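Local coordinates for protein carboxylic ester hydrolase (Aspergillus niger, PDB 7K4O) that hydrolyses ester bonds as a serine esterase of the tannase family, acting as a tannin acyl hydrolase, at residues C515-R520 / M530-Y534. Numbering follows the deposited sequence.
With NAG (2-acetamido-2-deoxy-beta-D-glucopyranose), chain D; NAG (2-acetamido-2-deoxy-beta-D-glucopyranose), chain B.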
ATOM      1  N   CYS A 515      -7.887  10.374  13.242  1.00 24.15           N
ATOM      2  CA  CYS A 515      -8.913   9.559  13.922  1.00 26.36           C
ATOM      3  C   CYS A 515      -8.795   8.086  13.499  1.00 25.25           C
ATOM      4  O   CYS A 515      -8.496   7.818  12.311  1.00 27.20           O
ATOM      5  CB  CYS A 515     -10.326  10.051  13.590  1.00 32.00           C
ATOM      6  SG  CYS A 515     -10.604  11.744  14.189  0.91 34.51           S
ATOM      7  N   ALA A 516      -8.986   7.197  14.451  1.00 26.28           N
ATOM      8  CA  ALA A 516      -9.012   5.736  14.267  1.00 25.25           C
ATOM      9  C   ALA A 516     -10.415   5.340  13.864  1.00 24.60           C
ATOM     10  O   ALA A 516     -11.386   5.660  14.577  1.00 25.81           O
ATOM     11  CB  ALA A 516      -8.628   5.011  15.528  1.00 26.58           C
ATOM     12  N   TRP A 517     -10.506   4.630  12.751  1.00 24.13           N
ATOM     13  CA  TRP A 517     -11.753   3.974  12.308  1.00 26.18           C
ATOM     14  C   TRP A 517     -12.359   3.248  13.483  1.00 24.37           C
ATOM     15  O   TRP A 517     -11.660   2.588  14.246  1.00 25.43           O
ATOM     16  CB  TRP A 517     -11.435   2.993  11.149  1.00 24.86           C
ATOM     17  CG  TRP A 517     -12.654   2.326  10.598  1.00 23.79           C
ATOM     18  CD1 TRP A 517     -13.135   1.097  10.903  1.00 24.58           C
ATOM     19  CD2 TRP A 517     -13.630   2.935   9.726  1.00 24.18           C
ATOM     20  NE1 TRP A 517     -14.335   0.889  10.264  1.00 24.49           N
ATOM     21  CE2 TRP A 517     -14.666   2.009   9.563  1.00 23.92           C
ATOM     22  CE3 TRP A 517     -13.750   4.202   9.144  1.00 25.06           C
ATOM     23  CZ2 TRP A 517     -15.808   2.294   8.810  1.00 25.79           C
ATOM     24  CZ3 TRP A 517     -14.859   4.472   8.358  1.00 25.91           C
ATOM     25  CH2 TRP A 517     -15.876   3.536   8.231  1.00 25.95           C
ATOM     26  N   PRO A 518     -13.690   3.246  13.695  1.00 23.94           N
ATOM     27  CA  PRO A 518     -14.703   3.867  12.823  1.00 26.08           C
ATOM     28  C   PRO A 518     -15.114   5.307  13.144  1.00 28.29           C
ATOM     29  O   PRO A 518     -16.094   5.788  12.565  1.00 28.22           O
ATOM     30  CB  PRO A 518     -15.907   2.960  13.090  1.00 25.14           C
ATOM     31  CG  PRO A 518     -15.783   2.605  14.545  1.00 27.69           C
ATOM     32  CD  PRO A 518     -14.292   2.467  14.764  1.00 25.86           C
ATOM     33  N   LEU A 519     -14.321   5.984  13.969  1.00 27.74           N
ATOM     34  CA  LEU A 519     -14.536   7.420  14.216  1.00 28.18           C
ATOM     35  C   LEU A 519     -14.088   8.190  12.980  1.00 31.35           C
ATOM     36  O   LEU A 519     -13.193   7.745  12.217  1.00 26.76           O
ATOM     37  CB  LEU A 519     -13.756   7.840  15.476  1.00 28.29           C
ATOM     38  CG  LEU A 519     -14.131   7.082  16.753  1.00 29.27           C
ATOM     39  CD1 LEU A 519     -13.207   7.499  17.893  1.00 31.38           C
ATOM     40  CD2 LEU A 519     -15.588   7.333  17.130  1.00 33.03           C
ATOM     41  N   ARG A 520     -14.680   9.368  12.769  1.00 28.65           N
ATOM     42  CA  ARG A 520     -14.292  10.286  11.678  1.00 26.79           C
ATOM     43  C   ARG A 520     -13.933  11.658  12.255  1.00 29.72           C
ATOM     44  O   ARG A 520     -14.462  12.016  13.323  1.00 31.08           O
ATOM     45  CB  ARG A 520     -15.433  10.524  10.675  1.00 26.61           C
ATOM     46  CG  ARG A 520     -16.145   9.313  10.120  1.00 30.25           C
ATOM     47  CD  ARG A 520     -15.240   8.278   9.504  1.00 27.80           C
ATOM     48  NE  ARG A 520     -14.389   8.765   8.445  1.00 28.92           N
ATOM     49  CZ  ARG A 520     -13.055   8.558   8.402  1.00 30.69           C
ATOM     50  NH1 ARG A 520     -12.432   7.905   9.384  1.00 30.94           N
ATOM     51  NH2 ARG A 520     -12.374   8.999   7.386  1.00 31.09           N
ATOM     52  N   MET A 530     -10.045  19.666  16.893  1.00 42.42           N
ATOM     53  CA  MET A 530     -10.456  18.439  16.166  1.00 35.54           C
ATOM     54  C   MET A 530     -11.036  17.419  17.144  1.00 36.95           C
ATOM     55  O   MET A 530     -10.476  17.196  18.216  1.00 37.27           O
ATOM     56  CB  MET A 530      -9.271  17.862  15.395  1.00 37.02           C
ATOM     57  CG  MET A 530      -9.750  16.897  14.341  1.00 37.37           C
ATOM     58  SD  MET A 530      -8.450  15.900  13.650  1.00 36.66           S
ATOM     59  CE  MET A 530      -8.435  14.578  14.856  1.00 37.82           C
ATOM     60  N   GLU A 531     -12.181  16.859  16.799  1.00 31.57           N
ATOM     61  CA  GLU A 531     -12.787  15.746  17.536  1.00 35.81           C
ATOM     62  C   GLU A 531     -12.867  14.530  16.597  1.00 32.84           C
ATOM     63  O   GLU A 531     -12.829  14.705  15.361  1.00 31.85           O
ATOM     64  CB  GLU A 531     -14.182  16.130  17.989  1.00 43.88           C
ATOM     65  CG  GLU A 531     -14.185  17.464  18.716  1.00 64.53           C
ATOM     66  CD  GLU A 531     -15.556  17.925  19.171  1.00 75.95           C
ATOM     67  OE1 GLU A 531     -15.623  19.012  19.787  1.00 92.80           O
ATOM     68  OE2 GLU A 531     -16.558  17.214  18.878  1.00 82.93           O
ATOM     69  N   CYS A 532     -12.928  13.367  17.199  1.00 33.29           N
ATOM     70  CA  CYS A 532     -13.129  12.083  16.489  1.00 30.71           C
ATOM     71  C   CYS A 532     -14.521  11.615  16.865  1.00 30.90           C
ATOM     72  O   CYS A 532     -14.742  11.306  18.033  1.00 35.24           O
ATOM     73  CB  CYS A 532     -12.027  11.091  16.860  1.00 31.46           C
ATOM     74  SG  CYS A 532     -10.398  11.649  16.334  0.92 33.34           S
ATOM     75  N   VAL A 533     -15.431  11.596  15.902  1.00 30.41           N
ATOM     76  CA  VAL A 533     -16.874  11.423  16.189  1.00 31.76           C
ATOM     77  C   VAL A 533     -17.408  10.152  15.557  1.00 29.92           C
ATOM     78  O   VAL A 533     -16.932   9.724  14.512  1.00 31.37           O
ATOM     79  CB  VAL A 533     -17.699  12.641  15.740  1.00 33.92           C
ATOM     80  CG1 VAL A 533     -17.152  13.915  16.364  1.00 38.67           C
ATOM     81  CG2 VAL A 533     -17.770  12.742  14.236  1.00 36.33           C
ATOM     82  N   TYR A 534     -18.420   9.611  16.197  1.00 30.88           N
ATOM     83  CA  TYR A 534     -19.189   8.452  15.717  1.00 30.20           C
ATOM     84  C   TYR A 534     -20.379   8.959  14.903  1.00 32.91           C
ATOM     85  O   TYR A 534     -21.254   9.587  15.489  1.00 33.73           O
ATOM     86  CB  TYR A 534     -19.652   7.584  16.866  1.00 30.63           C
ATOM     87  CG  TYR A 534     -20.181   6.270  16.369  1.00 32.37           C
ATOM     88  CD1 TYR A 534     -21.515   6.133  16.011  1.00 32.95           C
ATOM     89  CD2 TYR A 534     -19.360   5.157  16.239  1.00 31.76           C
ATOM     90  CE1 TYR A 534     -22.017   4.942  15.501  1.00 35.19           C
ATOM     91  CE2 TYR A 534     -19.846   3.962  15.740  1.00 31.04           C
ATOM     92  CZ  TYR A 534     -21.168   3.856  15.341  1.00 33.89           C
ATOM     93  OH  TYR A 534     -21.678   2.680  14.885  1.00 31.38           O
TER
HETATM   94  C1  NAG D   2     -21.765   8.167  20.936  1.00 50.64           C
HETATM   95  C2  NAG D   2     -21.178   9.525  20.657  1.00 46.67           C
HETATM   96  C3  NAG D   2     -21.709  10.554  21.655  0.81 50.95           C
HETATM   97  C4  NAG D   2     -23.221  10.472  21.750  0.81 54.29           C
HETATM   98  C5  NAG D   2     -23.653   9.042  22.064  0.71 56.27           C
HETATM   99  C6  NAG D   2     -25.167   8.905  22.178  1.00 53.79           C
HETATM  100  C7  NAG D   2     -18.950  10.000  19.819  0.71 39.65           C
HETATM  101  C8  NAG D   2     -17.482   9.853  20.058  0.75 42.07           C
HETATM  102  N2  NAG D   2     -19.733   9.505  20.788  0.94 44.59           N
HETATM  103  O3  NAG D   2     -21.332  11.861  21.221  0.78 49.79           O
HETATM  104  O4  NAG D   2     -23.639  11.335  22.802  0.76 57.53           O
HETATM  105  O5  NAG D   2     -23.190   8.247  20.959  0.93 51.34           O
HETATM  106  O6  NAG D   2     -25.696   9.139  20.860  0.77 57.73           O
HETATM  107  O7  NAG D   2     -19.371  10.498  18.775  0.93 36.47           O
HETATM  108  C1  NAG B   1     -21.259   3.122  19.546  0.90 32.62           C
HETATM  109  C2  NAG B   1     -22.585   3.702  19.952  1.00 36.47           C
HETATM  110  C3  NAG B   1     -22.581   5.186  19.648  1.00 38.83           C
HETATM  111  C4  NAG B   1     -21.480   5.823  20.428  1.00 37.30           C
HETATM  112  C5  NAG B   1     -20.138   5.178  20.011  0.75 30.98           C
HETATM  113  C6  NAG B   1     -18.970   5.756  20.768  0.81 34.28           C
HETATM  114  C7  NAG B   1     -24.539   2.296  19.815  1.00 44.28           C
HETATM  115  C8  NAG B   1     -25.535   1.555  18.992  1.00 41.83           C
HETATM  116  N2  NAG B   1     -23.600   3.000  19.210  0.76 35.14           N
HETATM  117  O3  NAG B   1     -23.847   5.750  19.962  0.98 42.61           O
HETATM  118  O4  NAG B   1     -21.388   7.140  19.942  0.80 40.25           O
HETATM  119  O5  NAG B   1     -20.215   3.789  20.235  0.70 29.92           O
HETATM  120  O6  NAG B   1     -17.735   5.420  20.125  0.78 34.83           O
HETATM  121  O7  NAG B   1     -24.594   2.279  21.008  0.99 53.51           O
HETATM  122  O   HOH W   1     -17.895   7.875  12.664  1.00 28.79           O
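A disulfide ties the loop leading into the two-stranded antiparallel hairpin 520-524/529-533 to its second strand, joining Cys515 SG to Cys532 SG at 2.2 Å (chi3 -83°). Beside it, Arg520 and Val533 form a hydrogen-bonded pair at the start of the hairpin: Arg520 N gives to Val533 O at 2.9 Å and Val533 N to Arg520 O at 2.8 Å, both nearly straight. Met530 CE touches Cys515 SG at 3.6 Å. Leu519 forks over the second strand. Its chi1 (-59°) sets CG anti to the carbonyl carbon; with chi2 extended, CD1 meets Cys532 CB and CD2 the edge of the Tyr534 ring. Pro518 follows a cis peptide bond, and a water donates to Pro518 O and Val533 O. Arg520 bends at chi2 and chi3, and NH1 returns to Leu519 O at 2.9 Å, while NE pairs with Asp267 and NH2 with Thr459. The attached glycan, next to Asn445 on helix 444-452, lies against Val533 and Tyr534. One face of the Tyr534 ring carries a sugar of this glycan, with C1 of the NAG of chain B 4.1 Å above its centre. Tyr534 N donates to O7 of the NAG of chain D at 2.9 Å, N-H...O angle 170°.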